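Local coordinates for CBS domain-containing protein (Pyrococcus horikoshii, PDB 2YZI), which is of unknown function but carries two CBS domains, modules that in related proteins commonly bind adenosyl nucleotides and regulate partner domains, at residues K21-Q27 with Y70-E75; A29-M34 with F54-I59; Y12-L17 with I114-F118. All coordinates share one frame; numbering follows the deposited sequence.

In the fold
Contact 2 lies in the first CBS repeat; contact 1 brings the loop that follows helix 56-64 onto the start of helix 26-35, which both use. Their centres are 10 Å apart and they meet directly: Val-74 CB of contact 1 rests 3.5 Å from Phe-54 CE2 of contact 2, Val-26 touches Ile-59 and Thr-24 touches Ala-29. Both also reach the second subunit. Contact 3 stands apart, its centre 17 Å from that of contact 2 and 23 Å from that of contact 1. It joins the chain just before strand 19-20 to the last strand of the second repeat. The chain between its segments carries both other contacts, so contact 3 ties the two repeats together, while contacts 1 and 2 pack round helix 26-35.

Contact 1: residues K21-Q27 with Y70-E75; sequences KPSTSVQ and YDIPVE
The N-terminal cap of helix 26-35 is met here by the loop leading from helix 56-64 to strand 84-86, with Ser-25 bridged to Pro-73 and the two backbones running in opposite directions. Helix-start amides, which lack acceptors within their own helix, find them in this loop. Val-26 N donates to Ile-72 O over 2.9 Å, and Gln-27 N reaches Tyr-70 O at 3.0 Å, bent to 133° at the hydrogen. Ser-25, the N-cap residue, turns its hydroxyl to Glu-28 N. On the other side of the bridge, Val-74 N gives Thr-24 O a nearly straight bond of 2.9 Å, with an angle of 170°.

Apolar side chains pack beside these bonds. Val-26 has CG1 anti to its own N (chi1 172°), which leaves CG2 beside that N and alongside Ile-72, 3.7 Å from Ile-72 CG1. Val-74 places CG1 against Thr-24 O and within 4.1 Å of Val-26 CG2, and the same methyl touches Ala-29. Shortening Val-74 to an alanine would remove both methyl branches and would probably open a gap beside Val-26 and Ala-29 and over Thr-24 O. Toward the second subunit, Gln-27 and Tyr-70 cross with amide and ring nearly perpendicular, and Tyr-70 packs on Leu-68 of that subunit.

At the far end, Pro-22 CB sits 3.5 Å from Glu-75 OE1. The type I turn from Lys-21 to Thr-24 sets the chain on course for the helix, and Lys-21 O is gripped twice from one face of its plane, by Thr-24 N at 3.1 Å and by Thr-24 OG1 at 2.8 Å.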
# COMPACT_ATOMS: atom_id res chain seq x y z
N LYS B 21 -6.86 20.18 -3.66
CA LYS B 21 -6.54 21.21 -4.64
C LYS B 21 -5.02 21.22 -4.82
O LYS B 21 -4.29 20.67 -4.00
CB LYS B 21 -7.05 22.57 -4.17
CG LYS B 21 -8.56 22.67 -4.12
CD LYS B 21 -9.01 24.09 -3.85
CE LYS B 21 -10.53 24.21 -3.89
NZ LYS B 21 -11.09 23.78 -5.20
N PRO B 22 -4.53 21.83 -5.91
CA PRO B 22 -3.09 21.91 -6.19
C PRO B 22 -2.30 22.61 -5.10
O PRO B 22 -1.13 22.29 -4.87
CB PRO B 22 -3.03 22.66 -7.51
CG PRO B 22 -4.34 22.34 -8.15
CD PRO B 22 -5.31 22.43 -7.00
N SER B 23 -2.93 23.58 -4.44
CA SER B 23 -2.27 24.35 -3.39
C SER B 23 -2.20 23.62 -2.04
O SER B 23 -1.54 24.08 -1.12
CB SER B 23 -2.96 25.71 -3.21
OG SER B 23 -4.25 25.55 -2.64
N THR B 24 -2.89 22.49 -1.94
CA THR B 24 -2.91 21.70 -0.71
C THR B 24 -1.48 21.27 -0.37
O THR B 24 -0.75 20.79 -1.23
CB THR B 24 -3.78 20.44 -0.90
OG1 THR B 24 -5.09 20.83 -1.32
CG2 THR B 24 -3.86 19.65 0.40
N SER B 25 -1.07 21.45 0.88
CA SER B 25 0.29 21.06 1.26
C SER B 25 0.41 19.55 1.49
O SER B 25 -0.55 18.87 1.85
CB SER B 25 0.73 21.79 2.54
OG SER B 25 0.26 21.14 3.71
N VAL B 26 1.62 19.05 1.27
CA VAL B 26 1.91 17.64 1.44
C VAL B 26 1.53 17.18 2.84
O VAL B 26 1.01 16.08 3.02
CB VAL B 26 3.40 17.35 1.18
CG1 VAL B 26 3.72 15.91 1.56
CG2 VAL B 26 3.72 17.59 -0.29
N GLN B 27 1.77 18.03 3.83
CA GLN B 27 1.45 17.68 5.21
C GLN B 27 -0.06 17.50 5.40
O GLN B 27 -0.49 16.55 6.05
CB GLN B 27 1.97 18.75 6.17
CG GLN B 27 2.26 18.20 7.55
CD GLN B 27 2.67 19.28 8.54
OE1 GLN B 27 3.57 20.07 8.28
NE2 GLN B 27 2.00 19.30 9.68
N TYR B 70 7.72 20.07 4.48
CA TYR B 70 6.47 19.33 4.55
C TYR B 70 5.31 20.24 4.19
O TYR B 70 4.17 19.79 4.07
CB TYR B 70 6.27 18.77 5.96
CG TYR B 70 7.33 17.79 6.41
CD1 TYR B 70 8.54 17.68 5.73
CD2 TYR B 70 7.14 17.00 7.54
CE1 TYR B 70 9.54 16.82 6.15
CE2 TYR B 70 8.14 16.13 7.98
CZ TYR B 70 9.33 16.04 7.28
OH TYR B 70 10.33 15.19 7.72
N ASP B 71 5.62 21.52 4.02
CA ASP B 71 4.61 22.51 3.68
C ASP B 71 4.49 22.78 2.18
O ASP B 71 3.66 23.59 1.77
CB ASP B 71 4.88 23.83 4.41
CG ASP B 71 6.22 24.46 4.04
OD1 ASP B 71 6.52 24.59 2.83
OD2 ASP B 71 6.98 24.82 4.96
N ILE B 72 5.31 22.13 1.36
CA ILE B 72 5.23 22.37 -0.07
C ILE B 72 3.92 21.86 -0.66
O ILE B 72 3.38 20.84 -0.22
CB ILE B 72 6.40 21.71 -0.86
CG1 ILE B 72 6.29 20.19 -0.80
CG2 ILE B 72 7.73 22.19 -0.30
CD1 ILE B 72 7.22 19.47 -1.74
N PRO B 73 3.38 22.57 -1.66
CA PRO B 73 2.12 22.14 -2.28
C PRO B 73 2.32 20.86 -3.08
O PRO B 73 3.31 20.72 -3.80
CB PRO B 73 1.77 23.34 -3.16
CG PRO B 73 3.12 23.83 -3.59
CD PRO B 73 3.89 23.80 -2.29
N VAL B 74 1.39 19.93 -2.94
CA VAL B 74 1.44 18.64 -3.64
C VAL B 74 1.64 18.80 -5.15
O VAL B 74 2.04 17.86 -5.84
CB VAL B 74 0.15 17.85 -3.39
CG1 VAL B 74 -0.09 17.71 -1.91
CG2 VAL B 74 -1.02 18.55 -4.04
N GLU B 75 1.36 19.99 -5.65
CA GLU B 75 1.51 20.26 -7.07
C GLU B 75 2.96 20.00 -7.49
O GLU B 75 3.23 19.60 -8.62
CB GLU B 75 1.14 21.72 -7.35
CG GLU B 75 1.41 22.18 -8.76
CD GLU B 75 1.12 23.65 -8.97
OE1 GLU B 75 -0.05 24.06 -8.78
OE2 GLU B 75 2.05 24.39 -9.32

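Contact 2: residues A29-M34 with F54-I59; sequences ASRLMM and FTKSDI
Phe-54, near the end of strand 50-55, presents its ring edge to Ala-29 of helix 26-35: Ala-29 CB lies near the ring plane, 3.8 Å from Phe-54 CZ. The selenium of Met-33, a selenomethionine, approaches the same ring obliquely. Next, Thr-55 and Asp-58 form a capping box at the start of helix 56-64, in which Thr-55 OG1 accepts from Asp-58 N at 3.1 Å, Thr-55 N donates in return to Asp-58 OD2, and the turn from strand into helix is fixed.

Lys-56 follows with its chain stretched out. Its CG is packed tightly against Met-33 CE at 3.4 Å, the two side chains running past one another head to tail. Farther along, Lys-56 NZ comes 3.8 Å from Met-34 SE, whose chain is bent at chi2 (-58°), bringing SE beside the end of the lysine. The ammonium group itself is held by Ser-57 OG of the second subunit.

One helical turn on, Ile-59 CD1 touches both Ser-30 OG and Met-33 SE, 3.9 Å from each; that hydroxyl is hydrogen-bonded to Val-26 O in its own helix.

The whole contact is the buried seam between helix 26-35 and the strand-to-helix junction of 50-64. Leu-41 of strand 40-44 touches Ala-29, Met-33 and Phe-54, while Ile-60 of the second subunit packs on Met-34 and Lys-56.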
# COMPACT_ATOMS: atom_id res chain seq x y z
N ALA B 29 -2.34 16.91 2.95
CA ALA B 29 -2.75 15.77 2.13
C ALA B 29 -2.43 14.47 2.89
O ALA B 29 -3.22 13.52 2.87
CB ALA B 29 -2.02 15.80 0.80
N SER B 30 -1.29 14.44 3.57
CA SER B 30 -0.90 13.26 4.35
C SER B 30 -1.91 12.96 5.45
O SER B 30 -2.27 11.81 5.68
CB SER B 30 0.49 13.45 4.97
OG SER B 30 1.51 13.35 4.00
N ARG B 31 -2.37 14.01 6.14
CA ARG B 31 -3.32 13.83 7.22
C ARG B 31 -4.65 13.33 6.68
O ARG B 31 -5.27 12.43 7.25
CB ARG B 31 -3.54 15.14 7.98
CG ARG B 31 -4.49 15.01 9.16
CD ARG B 31 -5.08 16.34 9.49
NE ARG B 31 -5.87 16.85 8.37
CZ ARG B 31 -7.08 16.40 8.05
NH1 ARG B 31 -7.63 15.42 8.75
NH2 ARG B 31 -7.72 16.92 7.02
N LEU B 32 -5.09 13.93 5.59
CA LEU B 32 -6.34 13.54 4.95
C LEU B 32 -6.29 12.06 4.56
O LEU B 32 -7.28 11.34 4.70
CB LEU B 32 -6.58 14.42 3.72
CG LEU B 32 -7.87 14.24 2.93
CD1 LEU B 32 -9.09 14.46 3.81
CD2 LEU B 32 -7.86 15.23 1.77
N MSE B 33 -5.14 11.61 4.06
CA MSE B 33 -4.97 10.23 3.64
C MSE B 33 -5.06 9.27 4.82
O MSE B 33 -5.65 8.19 4.71
CB MSE B 33 -3.62 10.04 2.94
CG MSE B 33 -3.51 10.65 1.56
SE MSE B 33 -1.64 10.65 1.01
CE MSE B 33 -1.70 9.27 -0.36
N MSE B 34 -4.46 9.65 5.94
CA MSE B 34 -4.49 8.80 7.12
C MSE B 34 -5.89 8.79 7.71
O MSE B 34 -6.33 7.78 8.25
CB MSE B 34 -3.47 9.29 8.16
CG MSE B 34 -2.03 9.30 7.66
SE MSE B 34 -1.46 7.54 7.07
CE MSE B 34 0.41 7.87 6.74
N PHE B 54 -1.19 11.35 -7.07
CA PHE B 54 -0.01 10.99 -6.30
C PHE B 54 -0.30 10.01 -5.16
O PHE B 54 -1.41 9.96 -4.61
CB PHE B 54 0.70 12.25 -5.77
CG PHE B 54 -0.03 12.94 -4.66
CD1 PHE B 54 0.10 12.50 -3.34
CD2 PHE B 54 -0.83 14.06 -4.92
CE1 PHE B 54 -0.56 13.16 -2.30
CE2 PHE B 54 -1.49 14.74 -3.88
CZ PHE B 54 -1.35 14.29 -2.57
N THR B 55 0.71 9.23 -4.81
CA THR B 55 0.58 8.22 -3.76
C THR B 55 1.42 8.58 -2.54
O THR B 55 2.08 9.60 -2.51
CB THR B 55 1.06 6.85 -4.25
OG1 THR B 55 2.46 6.90 -4.51
CG2 THR B 55 0.32 6.46 -5.52
N LYS B 56 1.36 7.71 -1.54
CA LYS B 56 2.12 7.89 -0.32
C LYS B 56 3.58 7.67 -0.69
O LYS B 56 4.49 8.33 -0.18
CB LYS B 56 1.68 6.88 0.74
CG LYS B 56 0.30 7.16 1.35
CD LYS B 56 -0.08 6.09 2.38
CE LYS B 56 -1.43 6.40 3.04
NZ LYS B 56 -1.87 5.35 4.02
N SER B 57 3.79 6.74 -1.61
CA SER B 57 5.12 6.42 -2.07
C SER B 57 5.76 7.64 -2.72
O SER B 57 6.95 7.89 -2.51
CB SER B 57 5.07 5.26 -3.07
OG SER B 57 6.36 4.76 -3.32
N ASP B 58 4.99 8.39 -3.50
CA ASP B 58 5.52 9.59 -4.16
C ASP B 58 5.99 10.55 -3.09
O ASP B 58 7.02 11.21 -3.24
CB ASP B 58 4.45 10.29 -5.01
CG ASP B 58 3.94 9.43 -6.13
OD1 ASP B 58 4.75 8.75 -6.81
OD2 ASP B 58 2.72 9.44 -6.36
N ILE B 59 5.22 10.64 -2.01
CA ILE B 59 5.55 11.51 -0.89
C ILE B 59 6.88 11.12 -0.24
O ILE B 59 7.65 11.98 0.15
CB ILE B 59 4.42 11.49 0.17
CG1 ILE B 59 3.20 12.21 -0.39
CG2 ILE B 59 4.89 12.12 1.47
CD1 ILE B 59 1.94 12.01 0.40

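Contact 3: residues Y12-L17 with I114-F118; sequences YMTKKL and IVGIF
Thr-14 and Ile-117 exchange two backbone hydrogen bonds, an antiparallel hydrogen-bonded pair. Thr-14 N donates to Ile-117 O at 3.1 Å in a nearly straight line (168°), and Ile-117 N returns a bond of 3.2 Å to Thr-14 O, lying in the plane of that carbonyl. A third bond comes from a side chain: Lys-15 bends at chi2 (-70°) toward the strand, bringing NZ to a lone pair of Val-115 O at 3.2 Å, in the carbonyl plane. Within 12-17 the chain is turned by Thr-14 OG1, which accepts from Lys-16 N over 2.9 Å in an ST turn, and the pairing is a single bridge.

Thr-14 turns OG1 away from its own N (chi1 172°) into that turn, and CG2 faces Ile-117, whose CG2 lies alongside at 3.7 Å. Gly-116 lets the chains come close, since a CB there would run into Thr-14 O and the selenium of Met-13, a selenomethionine that also reaches toward Val-115. At one end Leu-17 crosses Ile-114 at about a right angle, CD2 to CG2 3.9 Å. At the other, Tyr-12 CB meets Phe-118 CE1 at 3.8 Å, while Tyr-12 O stands in the ring plane at the edge, 3.7 Å from Phe-118 CD1. Leu-91, Leu-95 and Met-98 of helix 91-101 and Leu-123 of helix 120-127 also pack on this phenylalanine.

Strand 113-119 is the edge strand of the second repeat's sheet, and the segment laid along it leads into the first repeat. The N-terminal segment of one repeat laid on the sheet of the other is consistent with the paired CBS domains of a Bateman module.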
# COMPACT_ATOMS: atom_id res chain seq x y z
N TYR B 12 -15.51 -4.64 -8.47
CA TYR B 12 -14.59 -4.64 -7.34
C TYR B 12 -14.07 -3.24 -7.01
O TYR B 12 -13.44 -3.04 -5.98
CB TYR B 12 -13.42 -5.57 -7.63
CG TYR B 12 -13.82 -6.94 -8.09
CD1 TYR B 12 -14.43 -7.84 -7.22
CD2 TYR B 12 -13.58 -7.36 -9.40
CE1 TYR B 12 -14.79 -9.12 -7.64
CE2 TYR B 12 -13.93 -8.64 -9.83
CZ TYR B 12 -14.53 -9.51 -8.94
OH TYR B 12 -14.88 -10.78 -9.36
N MSE B 13 -14.32 -2.28 -7.90
CA MSE B 13 -13.86 -0.91 -7.67
C MSE B 13 -14.67 -0.22 -6.58
O MSE B 13 -15.73 -0.69 -6.16
CB MSE B 13 -13.97 -0.08 -8.94
CG MSE B 13 -15.39 0.10 -9.45
SE MSE B 13 -15.51 1.57 -10.72
CE MSE B 13 -17.31 2.17 -10.32
N THR B 14 -14.16 0.93 -6.14
CA THR B 14 -14.83 1.72 -5.12
C THR B 14 -15.01 3.16 -5.59
O THR B 14 -14.37 3.59 -6.55
CB THR B 14 -14.02 1.75 -3.81
OG1 THR B 14 -14.62 2.69 -2.92
CG2 THR B 14 -12.58 2.18 -4.07
N LYS B 15 -15.89 3.90 -4.91
CA LYS B 15 -16.15 5.31 -5.22
C LYS B 15 -15.31 6.19 -4.31
O LYS B 15 -15.15 7.38 -4.55
CB LYS B 15 -17.63 5.65 -5.00
CG LYS B 15 -18.58 5.21 -6.10
CD LYS B 15 -18.39 6.02 -7.38
CE LYS B 15 -19.51 5.72 -8.39
NZ LYS B 15 -19.32 6.47 -9.66
N LYS B 16 -14.78 5.58 -3.26
CA LYS B 16 -13.96 6.28 -2.28
C LYS B 16 -12.69 6.87 -2.91
O LYS B 16 -11.59 6.36 -2.69
CB LYS B 16 -13.59 5.32 -1.15
CG LYS B 16 -12.78 5.93 -0.02
CD LYS B 16 -12.26 4.85 0.92
CE LYS B 16 -12.84 5.00 2.31
NZ LYS B 16 -12.49 6.32 2.89
N LEU B 17 -12.85 7.94 -3.67
CA LEU B 17 -11.73 8.60 -4.34
C LEU B 17 -11.66 10.06 -3.88
O LEU B 17 -12.50 10.87 -4.27
CB LEU B 17 -11.94 8.52 -5.85
CG LEU B 17 -11.15 9.42 -6.81
CD1 LEU B 17 -9.66 9.29 -6.57
CD2 LEU B 17 -11.52 9.04 -8.24
N ILE B 114 -13.14 9.75 -14.95
CA ILE B 114 -12.71 8.87 -13.86
C ILE B 114 -13.94 8.66 -12.98
O ILE B 114 -14.53 9.61 -12.48
CB ILE B 114 -11.55 9.53 -13.05
CG1 ILE B 114 -10.46 10.02 -14.00
CG2 ILE B 114 -10.95 8.51 -12.08
CD1 ILE B 114 -9.88 8.94 -14.90
N VAL B 115 -14.34 7.40 -12.81
CA VAL B 115 -15.53 7.09 -12.02
C VAL B 115 -15.27 6.35 -10.73
O VAL B 115 -16.16 6.20 -9.90
CB VAL B 115 -16.54 6.27 -12.84
CG1 VAL B 115 -17.17 7.14 -13.89
CG2 VAL B 115 -15.85 5.08 -13.47
N GLY B 116 -14.05 5.88 -10.56
CA GLY B 116 -13.71 5.16 -9.35
C GLY B 116 -12.24 4.83 -9.35
O GLY B 116 -11.47 5.36 -10.15
N ILE B 117 -11.85 3.95 -8.43
CA ILE B 117 -10.47 3.54 -8.30
C ILE B 117 -10.43 2.12 -7.74
O ILE B 117 -11.30 1.74 -6.95
CB ILE B 117 -9.72 4.48 -7.34
CG1 ILE B 117 -8.22 4.14 -7.34
CG2 ILE B 117 -10.30 4.37 -5.93
CD1 ILE B 117 -7.40 5.06 -6.47
N PHE B 118 -9.44 1.34 -8.16
CA PHE B 118 -9.28 -0.01 -7.66
C PHE B 118 -7.92 -0.06 -6.96
O PHE B 118 -6.90 0.31 -7.54
CB PHE B 118 -9.32 -1.04 -8.79
CG PHE B 118 -9.10 -2.46 -8.32
CD1 PHE B 118 -10.03 -3.09 -7.50
CD2 PHE B 118 -7.95 -3.14 -8.68
CE1 PHE B 118 -9.82 -4.40 -7.04
CE2 PHE B 118 -7.72 -4.46 -8.22
CZ PHE B 118 -8.67 -5.09 -7.40